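Local coordinates for protein fatty acid synthase 1, isoform A (Drosophila melanogaster, PDB 6FN6) that probably carries out, in this modifying region, the ketoreduction, dehydration and enoyl-reduction steps of NADPH-dependent synthesis of long-chain saturated fatty acids, at residues 211-216 and 221-226; 464-469 and 1074-1079; 655-660 and 664-669; 795-800 and 822-827; 976-981 and 1000-1005. All coordinates share one frame; numbering follows the deposited sequence.

Interaction 1 (211-216 and 221-226); sequences SALTKE and TGLPVQ
Leu213 meets Gly222 and Leu223 at the start of strand 223-228, in the predicted C-terminal hotdog fold of the dehydratase domain. Segment 211-216 is the loop that leaves helix 203-210. At its start the OG of Ser211 bonds back to the carbonyl of Glu208, within the last turn of that helix.

Leu213 carries the contact. Its CG stands anti to the carbonyl carbon (chi1 -78°), and its CB points toward the strand. Branch CD2 does the touching. Leu213 CD2 lies 3.7 Å from Gly222 O, a van der Waals contact with a backbone carbonyl. Leu213 CD2 also comes to 4.4 Å from Leu223 CD2, a looser apolar approach. Leu223 also packs on Phe173 of helix 170-183 and on His206 and Leu210 of helix 203-210. Leu213 therefore extends a hydrophobic layer between helices and strand outward to the loop.

At Thr214 the backbone N is bonded by the carboxylate of Glu217, which ties the loop to the first residue of the short helix 217-220. Glu216 leads into that helix, and Thr221 follows it. Gly222 then leaves helical geometry with a positive phi of 85°, and the chain straightens into the strand. On either flank of the short helix, Glu216 O and Thr221 N stand 4.3 Å apart.

Interaction 2 (464-469 and 1074-1079); sequences FNWVDD and YGLANS
Leu1076 reaches from one helix to two neighbouring side chains of another, Trp466 and Val467. Each branch of the leucine has its own partner. Leu1076 CD1 lies 3.9 Å from Val467 CG2. Leu1076 CD2 lies 4.0 Å from Trp466 CZ2, and it approaches the ring obliquely. In both pairs the side chains run antiparallel past one another. The contact is wholly apolar.

The valine also shapes the surface that the leucine meets. Val467 CG2 sits 3.7 Å above the plane of the Trp466 ring, over the centre. This methyl is anti to the carbonyl carbon, while CG1 is anti to the backbone N (chi1 -176°). CG2 covers one face of the indole and touches the leucine branch at its flank.

The two helices belong to different domains. Helix 466-480 is part of the pseudo-ketoreductase region, and helix 1072-1090 is part of the ketoreductase, both of the NADP-binding Rossmann clan. The contact therefore lies where the two Rossmann-type halves meet.

Further out, Leu499 of helix 496-504 touches Trp466, Leu1076 and Ser1079. Cys502 of the same helix and Phe494 also pack on Leu1076. Ser1079 bonds through OG to the carbonyl of Gly495. On the ketoreductase side, the amide of Asn1078 is held by Ser1060 OG and Ser1061 O, while Ala1077 rests on helix 1034-1049.

Interaction 3 (655-660 and 664-669); sequences AMVPAK and TTCVAS
Val657, just after strand 652-656, fits against strand 665-669, which is not paired with its own. One methyl lies over Ala668 and the other is turned to Cys666. CG1 stands anti to the carbonyl carbon (chi1 -74°). Val657 CG1 rests 3.9 Å from Ala668 CA and 4.0 Å from Val667 O, so it bears on backbone as well as side chain. Val657 CG2 takes the other direction and stops 4.2 Å from Cys666 SG. The forked valine thus fills the dip between two residues that face the same way along the strand.

Ala668 presents a small bump in return. Ala668 CB touches two partners, Ala655 CB at 4.0 Å and Val657 CG1 on another flank. The two alanines are short, and the backbones can come near here. At the other end Lys660 turns the chain over Cys666, with a positive phi of 79°. Lys660 O sits 3.3 Å from Cys666 SG. The CB of Lys660 points toward the strand, but its chain leads away, and NZ bonds to the carbonyl of Cys637.

Segment 655-660 pairs its backbone with Phe643 and Leu641, and segment 664-669 with Cys604 and Val606. They face each other across a curled sheet, consistent with the substrate domain of a medium-chain dehydrogenase-like enoylreductase. Phe643 of strand 642-646 touches Ala655, Cys666 and Ala668. Met673 of strand 673-675 packs on the two alanines, while Met656 points the other way, onto helix 689-702.

Interaction 4 (795-800 and 822-827); sequences ASIRCL and MSVFLK
Val824 turns one methyl to Ile797 and the other to its own neighbour Phe825. With chi1 at 63°, its CG2 is anti to the backbone N and faces the helix. Val824 CG1 lies between the backbone N and the carbonyl carbon, and sits 3.8 Å above the centre of the Phe825 ring. The Ile797 branch that answers is also anti to its backbone N. Ile797 CG2 meets Val824 CG2 at 3.7 Å, and the two side chains lie nearly perpendicular. Leu800 adds a second apolar side, with Leu800 CD2 at 4.2 Å from Val824 CG2.

Lys827 runs alongside these groups. Its chain is extended beyond CG, and this carries the amine across to the other segment. Lys827 NZ gives a weak hydrogen bond of 3.3 Å to Leu800 O. That carbonyl belongs to the last residue of a type I beta turn from Ile797 to Leu800.

Phe831 of strand 830-833 packs on Ile797 and Phe825. The second subunit also reaches segment 822-827: its Phe831 meets the Phe825 ring, and its Asn817 bonds to Ser823 N. The parallel sheet nearby and the sequence family are those of the Rossmann-type cofactor domain of a zinc-binding dehydrogenase relative. Here the contact joins the helix-and-turn region 795-800 to a 3-10 segment at the subunit interface of the enoylreductase.

Interaction 5 (976-981 and 1000-1005); sequences GVKVVI and NKLALV
The last turn of helix 989-1002 packs against strand 978-982, with the CA atoms of Lys978 and Leu1002 9.3 Å apart. In the Rossmann-type fold of the ketoreductase domain this strand is an edge of the parallel sheet, and the helix carries the chain over to strand 1005-1011, as in the beta-alpha-beta crossover of the family.

Leu1002 makes the contact from the helix. Its CG is anti to the backbone N (chi1 180°), which sends both branches toward the strand. CD2 is shared by two residues. Leu1002 CD2 lies 3.9 Å from Val980 CG2 and 3.9 Å from Lys978 CG. Leu1002 CD1 stays near the lysine as well, at 4.1 Å from Lys978 CG. Leucine and lysine cross at a slant, while leucine and valine pass flank to flank, pointing opposite ways. The lysine offers the aliphatic start of its chain, which bends at chi2 (68°).

Lys978 and Val980 point to the same side of the strand. Val979, between them, points away and packs on Ile969 and Gln973 of helix 963-974. That helix ends in a Schellman motif at Gly976, just before the strand. The strand takes its backbone bonds from the neighbouring strand 951-955, through Ile952 and Leu954.

After Leu1002 the helix stops, and Ala1003 O bonds to Ser926 OG. The turn into the next strand is held by Asn1000. Asn1000 OD1 accepts Val1005 N at 2.9 Å, and the N-H comes in close to head-on to the carbonyl, at a C=O...N angle of 162°.

The five contacts touch nowhere and spread over the modifying region. Interaction 1 belongs to the dehydratase but lies away from its predicted active-site residues His24 and Asp175. Interactions 3 and 4 both belong to the enoylreductase; their centres are 39 Å apart, and only interaction 4 also meets the second subunit. Interaction 5 lies within the ketoreductase, and interaction 2 joins that domain to its pseudo-ketoreductase partner. Their centres are 36 Å apart. Interaction 2 pairs segments more than 600 residues apart, and interactions 3, 4 and 5 fall between them in sequence. Interactions 2 and 4 are the farthest pair, with centres 84 Å apart on opposite sides of the chain's centre.

Interaction 1 (211-216 and 221-226)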
# COMPACT_ATOMS: atom_id res chain seq x y z
N SER A 211 -32.27 -29.50 -4.12
CA SER A 211 -33.45 -30.30 -3.81
C SER A 211 -34.44 -30.30 -4.97
O SER A 211 -35.27 -31.20 -5.09
CB SER A 211 -34.13 -29.78 -2.54
OG SER A 211 -34.61 -28.46 -2.73
N ALA A 212 -34.35 -29.29 -5.83
CA ALA A 212 -35.23 -29.18 -6.99
C ALA A 212 -34.76 -30.08 -8.13
O ALA A 212 -35.39 -30.12 -9.19
CB ALA A 212 -35.30 -27.74 -7.46
N LEU A 213 -33.66 -30.78 -7.92
CA LEU A 213 -33.10 -31.67 -8.93
C LEU A 213 -33.03 -33.11 -8.42
O LEU A 213 -32.86 -33.34 -7.22
CB LEU A 213 -31.71 -31.22 -9.35
CG LEU A 213 -31.58 -30.04 -10.32
CD1 LEU A 213 -31.96 -28.72 -9.65
CD2 LEU A 213 -30.16 -29.97 -10.86
N THR A 214 -33.17 -34.06 -9.34
CA THR A 214 -32.99 -35.46 -9.01
C THR A 214 -31.50 -35.73 -8.84
O THR A 214 -30.67 -35.02 -9.40
CB THR A 214 -33.56 -36.38 -10.10
OG1 THR A 214 -34.84 -35.91 -10.51
CG2 THR A 214 -33.69 -37.82 -9.59
N LYS A 215 -31.16 -36.76 -8.06
CA LYS A 215 -29.77 -37.15 -7.89
C LYS A 215 -29.15 -37.41 -9.26
O LYS A 215 -27.95 -37.24 -9.45
CB LYS A 215 -29.66 -38.38 -6.99
CG LYS A 215 -30.02 -38.12 -5.53
CD LYS A 215 -28.99 -37.27 -4.81
CE LYS A 215 -29.44 -36.94 -3.40
NZ LYS A 215 -28.46 -36.08 -2.67
N GLU A 216 -29.99 -37.84 -10.20
CA GLU A 216 -29.56 -38.04 -11.58
C GLU A 216 -29.39 -36.71 -12.32
O GLU A 216 -28.39 -36.50 -13.01
CB GLU A 216 -30.56 -38.91 -12.33
CG GLU A 216 -30.03 -39.42 -13.66
CD GLU A 216 -31.14 -39.85 -14.60
OE1 GLU A 216 -32.21 -40.28 -14.12
OE2 GLU A 216 -30.95 -39.73 -15.83
N THR A 221 -27.45 -33.28 -15.72
CA THR A 221 -27.84 -31.96 -16.20
C THR A 221 -27.04 -30.85 -15.53
O THR A 221 -26.55 -29.94 -16.20
CB THR A 221 -29.35 -31.71 -15.99
OG1 THR A 221 -30.10 -32.63 -16.79
CG2 THR A 221 -29.73 -30.28 -16.38
N GLY A 222 -26.94 -30.90 -14.21
CA GLY A 222 -26.10 -29.98 -13.46
C GLY A 222 -26.74 -28.65 -13.10
O GLY A 222 -27.92 -28.41 -13.36
N LEU A 223 -25.93 -27.77 -12.50
CA LEU A 223 -26.39 -26.46 -12.05
C LEU A 223 -25.90 -25.36 -13.00
O LEU A 223 -24.79 -25.45 -13.53
CB LEU A 223 -25.88 -26.18 -10.64
CG LEU A 223 -26.36 -27.11 -9.52
CD1 LEU A 223 -25.37 -27.07 -8.36
CD2 LEU A 223 -27.75 -26.71 -9.04
N PRO A 224 -26.71 -24.31 -13.19
CA PRO A 224 -26.27 -23.21 -14.07
C PRO A 224 -25.06 -22.45 -13.54
O PRO A 224 -24.98 -22.17 -12.34
CB PRO A 224 -27.49 -22.28 -14.11
CG PRO A 224 -28.64 -23.08 -13.63
CD PRO A 224 -28.07 -24.08 -12.67
N VAL A 225 -24.12 -22.12 -14.43
CA VAL A 225 -22.99 -21.28 -14.07
C VAL A 225 -22.98 -20.07 -15.00
O VAL A 225 -23.26 -20.19 -16.19
CB VAL A 225 -21.65 -22.05 -14.14
CG1 VAL A 225 -21.40 -22.58 -15.55
CG2 VAL A 225 -20.50 -21.18 -13.68
N GLN A 226 -22.66 -18.90 -14.45
CA GLN A 226 -22.68 -17.65 -15.19
C GLN A 226 -21.35 -16.93 -15.11
O GLN A 226 -20.68 -16.95 -14.08
CB GLN A 226 -23.80 -16.74 -14.68
CG GLN A 226 -25.17 -17.38 -14.65
CD GLN A 226 -25.73 -17.62 -16.03
OE1 GLN A 226 -25.38 -16.92 -16.98
NE2 GLN A 226 -26.62 -18.60 -16.16

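Interaction 2 (464-469 and 1074-1079)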
# COMPACT_ATOMS: atom_id res chain seq x y z
N PHE A 464 -9.76 -57.39 -60.00
CA PHE A 464 -10.08 -56.75 -58.72
C PHE A 464 -9.91 -57.72 -57.55
O PHE A 464 -9.72 -57.30 -56.40
CB PHE A 464 -11.52 -56.22 -58.77
CG PHE A 464 -11.90 -55.41 -57.56
CD1 PHE A 464 -11.36 -54.15 -57.36
CD2 PHE A 464 -12.82 -55.89 -56.65
CE1 PHE A 464 -11.72 -53.40 -56.25
CE2 PHE A 464 -13.18 -55.14 -55.54
CZ PHE A 464 -12.63 -53.89 -55.35
N ASN A 465 -9.97 -59.02 -57.84
CA ASN A 465 -9.97 -60.05 -56.81
C ASN A 465 -8.60 -60.68 -56.55
O ASN A 465 -8.50 -61.71 -55.89
CB ASN A 465 -10.97 -61.15 -57.19
CG ASN A 465 -12.40 -60.64 -57.21
OD1 ASN A 465 -13.05 -60.55 -56.18
ND2 ASN A 465 -12.87 -60.28 -58.40
N TRP A 466 -7.54 -60.06 -57.06
CA TRP A 466 -6.20 -60.64 -56.95
C TRP A 466 -5.77 -60.77 -55.49
O TRP A 466 -4.89 -61.57 -55.16
CB TRP A 466 -5.18 -59.79 -57.73
CG TRP A 466 -4.80 -58.50 -57.05
CD1 TRP A 466 -5.32 -57.27 -57.30
CD2 TRP A 466 -3.79 -58.32 -56.05
NE1 TRP A 466 -4.71 -56.33 -56.50
CE2 TRP A 466 -3.77 -56.95 -55.72
CE3 TRP A 466 -2.91 -59.19 -55.38
CZ2 TRP A 466 -2.90 -56.43 -54.77
CZ3 TRP A 466 -2.05 -58.66 -54.43
CH2 TRP A 466 -2.05 -57.30 -54.13
N VAL A 467 -6.40 -59.99 -54.61
CA VAL A 467 -6.07 -60.02 -53.19
C VAL A 467 -6.51 -61.35 -52.59
O VAL A 467 -5.80 -61.93 -51.75
CB VAL A 467 -6.72 -58.85 -52.44
CG1 VAL A 467 -6.29 -58.84 -50.98
CG2 VAL A 467 -6.37 -57.53 -53.10
N ASP A 468 -7.67 -61.84 -52.99
CA ASP A 468 -8.17 -63.12 -52.51
C ASP A 468 -7.33 -64.26 -53.08
O ASP A 468 -7.09 -65.27 -52.41
CB ASP A 468 -9.64 -63.31 -52.89
CG ASP A 468 -10.53 -62.24 -52.28
OD1 ASP A 468 -10.51 -62.08 -51.04
OD2 ASP A 468 -11.24 -61.56 -53.04
N ASP A 469 -6.87 -64.10 -54.32
CA ASP A 469 -6.00 -65.08 -54.95
C ASP A 469 -4.72 -65.24 -54.13
O ASP A 469 -4.23 -66.35 -53.93
CB ASP A 469 -5.66 -64.67 -56.38
CG ASP A 469 -6.87 -64.62 -57.28
OD1 ASP A 469 -8.00 -64.55 -56.76
OD2 ASP A 469 -6.70 -64.65 -58.52
N TYR A 1074 -6.36 -51.08 -46.04
CA TYR A 1074 -5.75 -49.82 -45.63
C TYR A 1074 -4.34 -49.75 -46.20
O TYR A 1074 -3.92 -48.72 -46.72
CB TYR A 1074 -5.73 -49.68 -44.11
CG TYR A 1074 -5.41 -48.27 -43.64
CD1 TYR A 1074 -6.40 -47.30 -43.61
CD2 TYR A 1074 -4.13 -47.92 -43.23
CE1 TYR A 1074 -6.13 -46.01 -43.19
CE2 TYR A 1074 -3.85 -46.63 -42.81
CZ TYR A 1074 -4.85 -45.69 -42.79
OH TYR A 1074 -4.58 -44.41 -42.37
N GLY A 1075 -3.62 -50.87 -46.13
CA GLY A 1075 -2.28 -50.94 -46.66
C GLY A 1075 -2.25 -50.67 -48.15
O GLY A 1075 -1.31 -50.05 -48.66
N LEU A 1076 -3.28 -51.13 -48.85
CA LEU A 1076 -3.37 -50.93 -50.29
C LEU A 1076 -3.72 -49.48 -50.61
O LEU A 1076 -3.34 -48.97 -51.67
CB LEU A 1076 -4.42 -51.87 -50.90
CG LEU A 1076 -3.99 -53.34 -51.04
CD1 LEU A 1076 -5.18 -54.22 -51.37
CD2 LEU A 1076 -2.91 -53.48 -52.11
N ALA A 1077 -4.44 -48.83 -49.71
CA ALA A 1077 -4.77 -47.42 -49.88
C ALA A 1077 -3.48 -46.60 -49.79
O ALA A 1077 -3.30 -45.64 -50.54
CB ALA A 1077 -5.77 -46.97 -48.84
N ASN A 1078 -2.60 -46.99 -48.88
CA ASN A 1078 -1.30 -46.35 -48.76
C ASN A 1078 -0.50 -46.53 -50.04
O ASN A 1078 0.00 -45.57 -50.62
CB ASN A 1078 -0.51 -46.93 -47.58
CG ASN A 1078 -1.04 -46.46 -46.24
OD1 ASN A 1078 -1.84 -45.52 -46.17
ND2 ASN A 1078 -0.59 -47.10 -45.17
N SER A 1079 -0.40 -47.78 -50.49
CA SER A 1079 0.33 -48.10 -51.72
C SER A 1079 -0.15 -47.21 -52.86
O SER A 1079 0.66 -46.68 -53.63
CB SER A 1079 0.15 -49.57 -52.08
OG SER A 1079 0.83 -49.88 -53.29

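Interaction 3 (655-660 and 664-669)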
# COMPACT_ATOMS: atom_id res chain seq x y z
N ALA A 655 14.39 4.40 -34.43
CA ALA A 655 12.97 4.24 -34.16
C ALA A 655 12.67 3.49 -32.87
O ALA A 655 13.56 2.88 -32.26
CB ALA A 655 12.31 3.53 -35.33
N MET A 656 11.40 3.52 -32.49
CA MET A 656 10.91 2.80 -31.32
C MET A 656 9.63 2.07 -31.71
O MET A 656 8.74 2.65 -32.34
CB MET A 656 10.65 3.76 -30.16
CG MET A 656 10.15 3.08 -28.89
SD MET A 656 9.95 4.22 -27.51
CE MET A 656 8.76 5.39 -28.19
N VAL A 657 9.55 0.79 -31.35
CA VAL A 657 8.42 -0.04 -31.73
C VAL A 657 8.00 -0.94 -30.57
O VAL A 657 8.78 -1.17 -29.65
CB VAL A 657 8.76 -0.89 -32.97
CG1 VAL A 657 8.77 -0.02 -34.22
CG2 VAL A 657 10.11 -1.57 -32.79
N PRO A 658 6.77 -1.46 -30.62
CA PRO A 658 6.31 -2.38 -29.57
C PRO A 658 7.02 -3.72 -29.61
O PRO A 658 7.22 -4.35 -28.57
CB PRO A 658 4.82 -2.55 -29.87
CG PRO A 658 4.67 -2.22 -31.31
CD PRO A 658 5.71 -1.18 -31.61
N ALA A 659 7.39 -4.16 -30.80
CA ALA A 659 8.10 -5.42 -30.97
C ALA A 659 8.69 -5.52 -32.37
O ALA A 659 8.48 -4.64 -33.20
CB ALA A 659 7.18 -6.59 -30.69
N LYS A 660 9.43 -6.60 -32.61
CA LYS A 660 9.82 -7.03 -33.95
C LYS A 660 10.99 -6.24 -34.55
O LYS A 660 11.18 -6.26 -35.76
CB LYS A 660 8.62 -6.96 -34.90
CG LYS A 660 7.41 -7.75 -34.42
CD LYS A 660 6.20 -7.53 -35.30
CE LYS A 660 5.04 -8.44 -34.91
NZ LYS A 660 5.39 -9.89 -35.02
N THR A 664 16.00 -8.48 -39.56
CA THR A 664 16.71 -7.84 -40.65
C THR A 664 15.94 -6.63 -41.16
O THR A 664 16.52 -5.68 -41.70
CB THR A 664 16.96 -8.81 -41.81
OG1 THR A 664 15.71 -9.36 -42.25
CG2 THR A 664 17.87 -9.94 -41.37
N THR A 665 14.62 -6.66 -40.99
CA THR A 665 13.76 -5.55 -41.39
C THR A 665 12.65 -5.35 -40.36
O THR A 665 12.24 -6.30 -39.70
CB THR A 665 13.13 -5.78 -42.78
OG1 THR A 665 12.62 -7.12 -42.86
CG2 THR A 665 14.16 -5.56 -43.88
N CYS A 666 12.19 -4.11 -40.22
CA CYS A 666 11.12 -3.80 -39.28
C CYS A 666 10.21 -2.72 -39.83
O CYS A 666 10.66 -1.79 -40.49
CB CYS A 666 11.70 -3.37 -37.93
SG CYS A 666 10.46 -3.12 -36.63
N VAL A 667 8.91 -2.85 -39.56
CA VAL A 667 7.94 -1.83 -39.92
C VAL A 667 7.76 -0.88 -38.74
O VAL A 667 7.25 -1.28 -37.69
CB VAL A 667 6.60 -2.46 -40.34
CG1 VAL A 667 5.59 -1.38 -40.69
CG2 VAL A 667 6.80 -3.40 -41.51
N ALA A 668 8.17 0.37 -38.91
CA ALA A 668 8.11 1.36 -37.85
C ALA A 668 7.06 2.43 -38.13
O ALA A 668 6.75 2.72 -39.28
CB ALA A 668 9.48 2.00 -37.65
N SER A 669 6.51 3.01 -37.06
CA SER A 669 5.54 4.09 -37.17
C SER A 669 6.23 5.45 -37.27
O SER A 669 7.11 5.76 -36.47
CB SER A 669 4.59 4.07 -35.97
OG SER A 669 3.75 5.21 -35.97

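Interaction 4 (795-800 and 822-827)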
# COMPACT_ATOMS: atom_id res chain seq x y z
N ALA A 795 11.48 1.74 1.12
CA ALA A 795 12.53 2.64 1.58
C ALA A 795 12.58 3.88 0.70
O ALA A 795 12.85 4.98 1.18
CB ALA A 795 13.88 1.93 1.58
N SER A 796 12.30 3.69 -0.59
CA SER A 796 12.29 4.79 -1.54
C SER A 796 11.08 5.69 -1.28
O SER A 796 11.14 6.90 -1.51
CB SER A 796 12.25 4.26 -2.98
OG SER A 796 13.35 3.42 -3.25
N ILE A 797 10.00 5.08 -0.82
CA ILE A 797 8.80 5.83 -0.45
C ILE A 797 9.12 6.78 0.69
O ILE A 797 8.72 7.95 0.68
CB ILE A 797 7.65 4.87 -0.07
CG1 ILE A 797 7.12 4.15 -1.32
CG2 ILE A 797 6.53 5.60 0.66
CD1 ILE A 797 6.33 5.04 -2.27
N ARG A 798 9.86 6.28 1.68
CA ARG A 798 10.23 7.08 2.84
C ARG A 798 11.13 8.26 2.45
O ARG A 798 11.30 9.19 3.23
CB ARG A 798 10.93 6.21 3.89
CG ARG A 798 10.06 5.09 4.44
CD ARG A 798 10.82 4.24 5.46
NE ARG A 798 10.36 2.85 5.48
CZ ARG A 798 11.10 1.80 5.11
NH1 ARG A 798 12.35 1.95 4.69
NH2 ARG A 798 10.57 0.59 5.17
N CYS A 799 11.71 8.20 1.25
CA CYS A 799 12.55 9.29 0.77
C CYS A 799 11.73 10.43 0.16
O CYS A 799 12.26 11.51 -0.12
CB CYS A 799 13.55 8.78 -0.28
SG CYS A 799 14.88 7.77 0.39
N LEU A 800 10.44 10.18 -0.05
CA LEU A 800 9.59 11.17 -0.70
C LEU A 800 9.17 12.28 0.26
O LEU A 800 8.63 12.02 1.33
CB LEU A 800 8.35 10.49 -1.28
CG LEU A 800 7.61 11.26 -2.38
CD1 LEU A 800 8.50 11.51 -3.58
CD2 LEU A 800 6.35 10.52 -2.80
N MET A 822 -0.70 3.76 2.63
CA MET A 822 -1.30 4.97 2.08
C MET A 822 -1.01 6.22 2.92
O MET A 822 -1.51 7.30 2.62
CB MET A 822 -2.81 4.77 1.94
CG MET A 822 -3.19 3.79 0.85
SD MET A 822 -4.97 3.51 0.69
CE MET A 822 -5.50 5.12 0.11
N SER A 823 -0.22 6.08 3.98
CA SER A 823 0.17 7.23 4.79
C SER A 823 0.97 8.22 3.95
O SER A 823 0.92 9.43 4.18
CB SER A 823 0.98 6.79 6.02
OG SER A 823 2.26 6.32 5.64
N VAL A 824 1.72 7.69 2.99
CA VAL A 824 2.56 8.50 2.12
C VAL A 824 1.76 9.59 1.41
O VAL A 824 2.29 10.64 1.05
CB VAL A 824 3.29 7.62 1.08
CG1 VAL A 824 2.29 6.92 0.17
CG2 VAL A 824 4.27 8.46 0.26
N PHE A 825 0.47 9.32 1.19
CA PHE A 825 -0.38 10.24 0.44
C PHE A 825 -0.87 11.40 1.30
O PHE A 825 -1.44 12.37 0.78
CB PHE A 825 -1.55 9.47 -0.17
CG PHE A 825 -1.14 8.46 -1.20
CD1 PHE A 825 -0.53 8.86 -2.38
CD2 PHE A 825 -1.35 7.10 -0.99
CE1 PHE A 825 -0.15 7.93 -3.33
CE2 PHE A 825 -0.97 6.17 -1.94
CZ PHE A 825 -0.37 6.58 -3.11
N LEU A 826 -0.65 11.32 2.61
CA LEU A 826 -0.93 12.45 3.49
C LEU A 826 -0.06 13.65 3.12
O LEU A 826 -0.41 14.79 3.39
CB LEU A 826 -0.70 12.08 4.96
CG LEU A 826 -1.79 11.26 5.63
CD1 LEU A 826 -1.31 10.68 6.96
CD2 LEU A 826 -3.04 12.10 5.83
N LYS A 827 1.08 13.38 2.49
CA LYS A 827 2.04 14.42 2.13
C LYS A 827 1.69 15.11 0.81
O LYS A 827 2.53 15.77 0.21
CB LYS A 827 3.46 13.85 2.05
CG LYS A 827 3.92 13.13 3.32
CD LYS A 827 5.35 12.64 3.18
CE LYS A 827 5.80 11.85 4.40
NZ LYS A 827 7.20 11.37 4.27

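Interaction 5 (976-981 and 1000-1005)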
# COMPACT_ATOMS: atom_id res chain seq x y z
N GLY A 976 -10.11 -13.54 -38.90
CA GLY A 976 -10.24 -13.04 -40.26
C GLY A 976 -10.03 -14.09 -41.34
O GLY A 976 -9.73 -13.75 -42.48
N VAL A 977 -10.22 -15.36 -40.99
CA VAL A 977 -10.04 -16.44 -41.96
C VAL A 977 -11.37 -16.82 -42.60
O VAL A 977 -12.39 -16.91 -41.93
CB VAL A 977 -9.39 -17.68 -41.29
CG1 VAL A 977 -9.29 -18.84 -42.28
CG2 VAL A 977 -8.02 -17.33 -40.75
N LYS A 978 -11.33 -17.03 -43.91
CA LYS A 978 -12.50 -17.48 -44.64
C LYS A 978 -12.59 -19.00 -44.59
O LYS A 978 -11.75 -19.70 -45.16
CB LYS A 978 -12.44 -17.00 -46.09
CG LYS A 978 -13.57 -17.50 -46.98
CD LYS A 978 -14.91 -16.91 -46.57
CE LYS A 978 -16.03 -17.46 -47.44
NZ LYS A 978 -17.35 -16.88 -47.09
N VAL A 979 -13.60 -19.51 -43.90
CA VAL A 979 -13.78 -20.94 -43.74
C VAL A 979 -14.98 -21.40 -44.54
O VAL A 979 -16.08 -20.87 -44.39
CB VAL A 979 -13.94 -21.32 -42.26
CG1 VAL A 979 -13.95 -22.84 -42.09
CG2 VAL A 979 -12.83 -20.70 -41.42
N VAL A 980 -14.77 -22.40 -45.38
CA VAL A 980 -15.84 -22.99 -46.16
C VAL A 980 -15.94 -24.47 -45.82
O VAL A 980 -14.94 -25.19 -45.88
CB VAL A 980 -15.62 -22.78 -47.68
CG1 VAL A 980 -16.67 -23.52 -48.49
CG2 VAL A 980 -15.63 -21.30 -48.02
N ILE A 981 -17.14 -24.91 -45.45
CA ILE A 981 -17.41 -26.33 -45.25
C ILE A 981 -18.09 -26.87 -46.49
O ILE A 981 -19.24 -26.52 -46.77
CB ILE A 981 -18.28 -26.58 -44.00
CG1 ILE A 981 -17.72 -25.84 -42.78
CG2 ILE A 981 -18.39 -28.07 -43.72
CD1 ILE A 981 -16.35 -26.30 -42.34
N ASN A 1000 -11.10 -22.77 -56.17
CA ASN A 1000 -10.18 -21.95 -56.95
C ASN A 1000 -10.77 -20.56 -57.17
O ASN A 1000 -10.04 -19.57 -57.18
CB ASN A 1000 -9.86 -22.61 -58.29
CG ASN A 1000 -8.43 -22.36 -58.74
OD1 ASN A 1000 -7.51 -22.34 -57.93
ND2 ASN A 1000 -8.25 -22.13 -60.04
N LYS A 1001 -12.08 -20.49 -57.35
CA LYS A 1001 -12.76 -19.22 -57.57
C LYS A 1001 -12.80 -18.37 -56.30
O LYS A 1001 -12.79 -17.14 -56.37
CB LYS A 1001 -14.18 -19.45 -58.09
CG LYS A 1001 -14.26 -20.02 -59.50
CD LYS A 1001 -13.69 -19.07 -60.54
CE LYS A 1001 -13.73 -19.68 -61.94
NZ LYS A 1001 -15.12 -19.80 -62.48
N LEU A 1002 -12.87 -19.02 -55.14
CA LEU A 1002 -12.74 -18.31 -53.88
C LEU A 1002 -11.37 -17.64 -53.83
O LEU A 1002 -11.26 -16.42 -53.67
CB LEU A 1002 -12.91 -19.25 -52.68
CG LEU A 1002 -12.78 -18.61 -51.30
CD1 LEU A 1002 -13.87 -17.57 -51.08
CD2 LEU A 1002 -12.80 -19.65 -50.20
N ALA A 1003 -10.35 -18.46 -53.98
CA ALA A 1003 -8.97 -18.01 -54.08
C ALA A 1003 -8.16 -19.15 -54.68
O ALA A 1003 -8.44 -20.32 -54.42
CB ALA A 1003 -8.42 -17.62 -52.72
N LEU A 1004 -7.16 -18.81 -55.49
CA LEU A 1004 -6.38 -19.82 -56.18
C LEU A 1004 -5.81 -20.83 -55.18
O LEU A 1004 -5.18 -20.45 -54.19
CB LEU A 1004 -5.26 -19.18 -57.00
CG LEU A 1004 -5.75 -18.23 -58.09
CD1 LEU A 1004 -4.58 -17.59 -58.82
CD2 LEU A 1004 -6.67 -18.93 -59.08
N VAL A 1005 -6.05 -22.10 -55.46
CA VAL A 1005 -5.64 -23.18 -54.57
C VAL A 1005 -4.11 -23.26 -54.49
O VAL A 1005 -3.43 -23.31 -55.51
CB VAL A 1005 -6.23 -24.53 -55.04
CG1 VAL A 1005 -5.79 -25.66 -54.12
CG2 VAL A 1005 -7.74 -24.45 -55.09